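Local coordinates for protein GCN5-related N-acetyltransferase (Sphaerobacter thermophilus, PDB 3TT2) that probably transfers an acyl group, most likely acetyl, to an acceptor not yet established, acting as a GCN5-related N-acetyltransferase, at residues W103-G108 with R140-H145; Y188-E193 with G232-T237. All coordinates share one frame; numbering follows the deposited sequence.

Contact 1. Residues W103-G108 with R140-H145; sequences WLVQWG and RLMEQH. With SO4 (sulfate ion), chain K.
V105 of helix 100-115 rests both methyl groups against the last turn of helix 136-144 and the residue after it, where they meet L141, M142 and H145; a beta-branched residue suits the place, offering two methyls in two directions. Its CG2 branch lies alongside L141, the two side chains running past each other in opposite directions, and comes to 3.7 Å from CD2 of the leucine's branched apolar tip. The same methyl, V105 CG2, is 3.9 Å from M142 CE. M142, a selenomethionine in the crystal, starts out pointing away from helix 100-115, but its chain bends at chi2 (-53°) and again at chi3, which brings the terminal methyl back to the valine; a flexible, unbranched residue suits such a return. V105 CG1 is anti to the backbone N (chi1 167°), which turns it to the imidazole, with H145 CD2 3.9 Å away in an oblique approach. In the GNAT fold these are two helices packed on the same side of the central strands, and M142 also reaches H129 and I131 of strand 125-132, while Y147 touches both V105 and M142. H145 suits its place by joining ring carbons for the valine to a polar NE2, which hydrogen-bonds to OG1 of T102. Were the imidazole cut back to an alanine, T102 OG1 would probably lose this partner and a gap would be likely to open beside V105 CG1. A sulfate, probably from the crystallisation liquor, takes a hydrogen bond on O2 from Q144 NE2 at 2.7 Å, and its O3 sits 3.6 Å from H145 CE1.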
# COMPACT_ATOMS: atom_id res chain seq x y z
N TRP A 103 6.61 21.88 6.84
CA TRP A 103 6.50 21.56 8.25
C TRP A 103 6.22 20.07 8.47
O TRP A 103 6.93 19.42 9.23
CB TRP A 103 5.41 22.41 8.88
CG TRP A 103 5.47 22.42 10.35
CD1 TRP A 103 6.12 23.32 11.14
CD2 TRP A 103 4.85 21.47 11.23
NE1 TRP A 103 5.94 23.00 12.46
CE2 TRP A 103 5.16 21.87 12.55
CE3 TRP A 103 4.06 20.34 11.04
CZ2 TRP A 103 4.71 21.17 13.66
CZ3 TRP A 103 3.61 19.65 12.14
CH2 TRP A 103 3.93 20.06 13.44
N LEU A 104 5.21 19.54 7.80
CA LEU A 104 4.89 18.11 7.88
C LEU A 104 6.09 17.24 7.56
O LEU A 104 6.33 16.21 8.20
CB LEU A 104 3.78 17.73 6.91
CG LEU A 104 2.40 18.32 7.14
CD1 LEU A 104 1.42 17.70 6.17
CD2 LEU A 104 1.98 18.07 8.57
N VAL A 105 6.83 17.65 6.54
CA VAL A 105 7.98 16.88 6.10
C VAL A 105 8.97 16.73 7.23
O VAL A 105 9.35 15.60 7.57
CB VAL A 105 8.64 17.53 4.89
CG1 VAL A 105 10.01 16.91 4.63
CG2 VAL A 105 7.75 17.38 3.67
N GLN A 106 9.37 17.84 7.84
CA GLN A 106 10.33 17.80 8.94
C GLN A 106 9.76 17.08 10.16
O GLN A 106 10.48 16.37 10.84
CB GLN A 106 10.87 19.21 9.27
CG GLN A 106 11.83 19.25 10.48
CD GLN A 106 13.31 19.48 10.12
OE1 GLN A 106 13.77 19.10 9.04
NE2 GLN A 106 14.04 20.11 11.03
N TRP A 107 8.47 17.24 10.42
CA TRP A 107 7.79 16.50 11.48
C TRP A 107 8.06 15.00 11.40
O TRP A 107 8.36 14.33 12.39
CB TRP A 107 6.28 16.73 11.43
CG TRP A 107 5.52 15.89 12.43
CD1 TRP A 107 5.36 16.16 13.76
CD2 TRP A 107 4.84 14.65 12.19
NE1 TRP A 107 4.61 15.17 14.36
CE2 TRP A 107 4.28 14.23 13.43
CE3 TRP A 107 4.63 13.85 11.06
CZ2 TRP A 107 3.54 13.06 13.56
CZ3 TRP A 107 3.89 12.68 11.19
CH2 TRP A 107 3.36 12.29 12.44
N GLY A 108 7.94 14.47 10.19
CA GLY A 108 8.18 13.06 9.95
C GLY A 108 9.64 12.72 10.09
O GLY A 108 9.99 11.66 10.61
N ARG A 140 8.12 18.95 -6.27
CA ARG A 140 9.18 19.93 -6.07
C ARG A 140 9.57 20.00 -4.60
O ARG A 140 10.74 20.21 -4.27
CB ARG A 140 8.79 21.31 -6.61
CG ARG A 140 8.00 22.20 -5.65
CD ARG A 140 7.76 23.57 -6.25
NE ARG A 140 7.10 23.49 -7.55
CZ ARG A 140 5.82 23.80 -7.77
NH1 ARG A 140 5.07 24.25 -6.78
NH2 ARG A 140 5.31 23.69 -8.99
N LEU A 141 8.59 19.83 -3.72
CA LEU A 141 8.84 19.89 -2.28
C LEU A 141 9.78 18.77 -1.86
O LEU A 141 10.65 18.98 -1.02
CB LEU A 141 7.54 19.81 -1.50
CG LEU A 141 7.76 19.91 0.01
CD1 LEU A 141 8.01 21.35 0.41
CD2 LEU A 141 6.58 19.35 0.74
N MSE A 142 9.59 17.59 -2.45
CA MSE A 142 10.50 16.46 -2.25
C MSE A 142 11.92 16.79 -2.63
O MSE A 142 12.85 16.55 -1.86
CB MSE A 142 10.04 15.24 -3.05
CG MSE A 142 8.76 14.58 -2.55
SE MSE A 142 8.82 14.13 -0.65
CE MSE A 142 8.03 15.77 0.09
N GLU A 143 12.10 17.30 -3.85
CA GLU A 143 13.42 17.61 -4.37
C GLU A 143 14.08 18.73 -3.58
O GLU A 143 15.28 18.72 -3.32
CB GLU A 143 13.33 18.00 -5.84
CG GLU A 143 14.68 18.25 -6.46
CD GLU A 143 14.59 18.58 -7.93
OE1 GLU A 143 13.46 18.58 -8.48
OE2 GLU A 143 15.65 18.85 -8.54
N GLN A 144 13.27 19.70 -3.19
CA GLN A 144 13.72 20.78 -2.33
C GLN A 144 14.23 20.21 -1.00
O GLN A 144 15.18 20.73 -0.42
CB GLN A 144 12.56 21.75 -2.09
CG GLN A 144 12.88 22.97 -1.28
CD GLN A 144 11.63 23.78 -0.95
OE1 GLN A 144 10.58 23.59 -1.58
NE2 GLN A 144 11.73 24.66 0.03
N HIS A 145 13.60 19.15 -0.52
CA HIS A 145 13.95 18.57 0.78
C HIS A 145 14.89 17.40 0.73
O HIS A 145 15.14 16.77 1.75
CB HIS A 145 12.72 18.24 1.60
CG HIS A 145 12.04 19.46 2.14
ND1 HIS A 145 12.74 20.46 2.77
CD2 HIS A 145 10.75 19.84 2.12
CE1 HIS A 145 11.90 21.42 3.13
NE2 HIS A 145 10.68 21.07 2.75
S SO4 K . 15.07 24.96 1.64
O1 SO4 K . 16.36 24.37 1.28
O2 SO4 K . 14.30 25.21 0.42
O3 SO4 K . 14.35 24.04 2.50
O4 SO4 K . 15.28 26.22 2.33

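Contact 2. Residues Y188-E193 with G232-T237; sequences YEAVEE and GHIVGT
A190 and T237 have the most surface covered here, followed by V191 and I234, and the four make a largely apolar seam between helix 184-194 and strand 233-243. The CB of A190 points at the strand and lies 3.4 Å from I234 CG2. With no side chain beyond CB, alanine suits a place where the A190 and I234 CA atoms are 6.4 Å apart. With chi1 at -74°, I234 sets CG1 beside the backbone N and CG2 opposite that N, on the helix side; it also packs on L225 and V227 of the adjoining strand 223-228, a span that suits a branched aliphatic side chain. Three residues on, T237 faces the helix too, its CG2 4.2 Å from A190 CB. V191 crosses the threonine at about a right angle, and its CG2 meets T237 OG1 at 3.8 Å, a van der Waals contact. Both are beta-branched: the valine gives a methyl to the threonine, which turns its own methyl to A190. I234 and T237 can face the same way although an odd number of steps separates them, because V235 and G236 both lie opposite A226 in a classic beta bulge. A190 also touches R255, and V191 touches R201. The axes of the two short segments approach to 8.2 Å and cross at -64°, a helix lying obliquely over a strand, as in the layered alpha-beta sandwich of the GNAT fold, here in the later of the two GNAT family regions.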
# COMPACT_ATOMS: atom_id res chain seq x y z
N TYR A 188 2.46 -20.13 2.90
CA TYR A 188 3.46 -19.23 3.43
C TYR A 188 4.84 -19.39 2.76
O TYR A 188 5.52 -18.41 2.49
CB TYR A 188 3.59 -19.43 4.93
CG TYR A 188 4.83 -18.80 5.47
CD1 TYR A 188 4.91 -17.42 5.62
CD2 TYR A 188 5.96 -19.57 5.79
CE1 TYR A 188 6.05 -16.83 6.10
CE2 TYR A 188 7.10 -18.98 6.28
CZ TYR A 188 7.14 -17.61 6.42
OH TYR A 188 8.27 -17.00 6.90
N GLU A 189 5.26 -20.63 2.52
CA GLU A 189 6.57 -20.89 1.92
C GLU A 189 6.62 -20.40 0.49
O GLU A 189 7.65 -19.92 0.01
CB GLU A 189 6.91 -22.38 1.97
CG GLU A 189 7.23 -22.89 3.36
CD GLU A 189 7.43 -24.40 3.41
OE1 GLU A 189 7.08 -25.09 2.41
OE2 GLU A 189 7.93 -24.89 4.44
N ALA A 190 5.51 -20.56 -0.20
CA ALA A 190 5.42 -20.19 -1.60
C ALA A 190 5.42 -18.67 -1.73
O ALA A 190 5.98 -18.14 -2.67
CB ALA A 190 4.17 -20.77 -2.20
N VAL A 191 4.79 -18.00 -0.77
CA VAL A 191 4.73 -16.54 -0.75
C VAL A 191 6.09 -15.93 -0.42
O VAL A 191 6.47 -14.91 -0.99
CB VAL A 191 3.67 -16.03 0.26
CG1 VAL A 191 3.73 -14.52 0.40
CG2 VAL A 191 2.28 -16.43 -0.17
N GLU A 192 6.82 -16.56 0.49
CA GLU A 192 8.09 -16.00 0.95
C GLU A 192 9.17 -16.22 -0.08
O GLU A 192 10.21 -15.58 -0.05
CB GLU A 192 8.50 -16.61 2.28
CG GLU A 192 7.89 -15.89 3.47
CD GLU A 192 8.25 -14.41 3.52
OE1 GLU A 192 9.36 -14.08 4.00
OE2 GLU A 192 7.42 -13.58 3.08
N GLU A 193 8.90 -17.14 -0.99
CA GLU A 193 9.82 -17.50 -2.05
C GLU A 193 9.50 -16.66 -3.27
O GLU A 193 10.36 -15.92 -3.76
CB GLU A 193 9.73 -18.99 -2.35
CG GLU A 193 10.56 -19.44 -3.52
CD GLU A 193 10.47 -20.94 -3.75
OE1 GLU A 193 10.09 -21.66 -2.80
OE2 GLU A 193 10.78 -21.39 -4.88
N GLY A 232 1.58 -31.82 -6.53
CA GLY A 232 0.72 -31.31 -5.48
C GLY A 232 1.51 -30.26 -4.74
O GLY A 232 1.70 -30.33 -3.53
N HIS A 233 2.03 -29.30 -5.48
CA HIS A 233 2.94 -28.32 -4.95
C HIS A 233 2.50 -26.96 -5.40
O HIS A 233 2.02 -26.79 -6.53
CB HIS A 233 4.36 -28.60 -5.42
CG HIS A 233 5.15 -29.44 -4.46
ND1 HIS A 233 6.43 -29.11 -4.07
CD2 HIS A 233 4.83 -30.57 -3.79
CE1 HIS A 233 6.87 -30.02 -3.22
NE2 HIS A 233 5.92 -30.91 -3.03
N ILE A 234 2.66 -25.98 -4.53
CA ILE A 234 2.13 -24.66 -4.81
C ILE A 234 3.17 -23.95 -5.64
O ILE A 234 4.29 -23.73 -5.18
CB ILE A 234 1.79 -23.93 -3.48
CG1 ILE A 234 0.52 -24.53 -2.88
CG2 ILE A 234 1.60 -22.47 -3.72
CD1 ILE A 234 0.56 -24.71 -1.40
N VAL A 235 2.81 -23.65 -6.89
CA VAL A 235 3.70 -22.93 -7.78
C VAL A 235 3.39 -21.44 -7.87
O VAL A 235 4.13 -20.69 -8.48
CB VAL A 235 3.70 -23.53 -9.21
CG1 VAL A 235 3.92 -25.02 -9.15
CG2 VAL A 235 2.41 -23.18 -9.95
N GLY A 236 2.30 -21.01 -7.24
CA GLY A 236 1.86 -19.64 -7.39
C GLY A 236 0.75 -19.32 -6.42
O GLY A 236 0.10 -20.23 -5.94
N THR A 237 0.54 -18.04 -6.11
CA THR A 237 -0.52 -17.63 -5.19
C THR A 237 -1.12 -16.32 -5.64
O THR A 237 -0.44 -15.48 -6.23
CB THR A 237 -0.02 -17.42 -3.74
OG1 THR A 237 0.91 -16.33 -3.72
CG2 THR A 237 0.63 -18.68 -3.15

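How the contacts relate
Contact 1 closes at residue 145, well before contact 2 opens at 188, so the two follow one another along the chain. Their centres lie 40 Å apart, on opposite sides of the chain's centre, and their nearest atoms are about 26 Å apart. They share no helix or strand: contact 1 joins helices 100-115 and 136-144, whereas contact 2 sets helix 184-194 on strand 233-243. Each falls in a different GNAT family region, 58-149 and 185-304, consistent with a protein built from two related units. Strand 305-316, late in the sequence, nevertheless runs between strands 125-132 and 148-159, tying the chain's end to its first half.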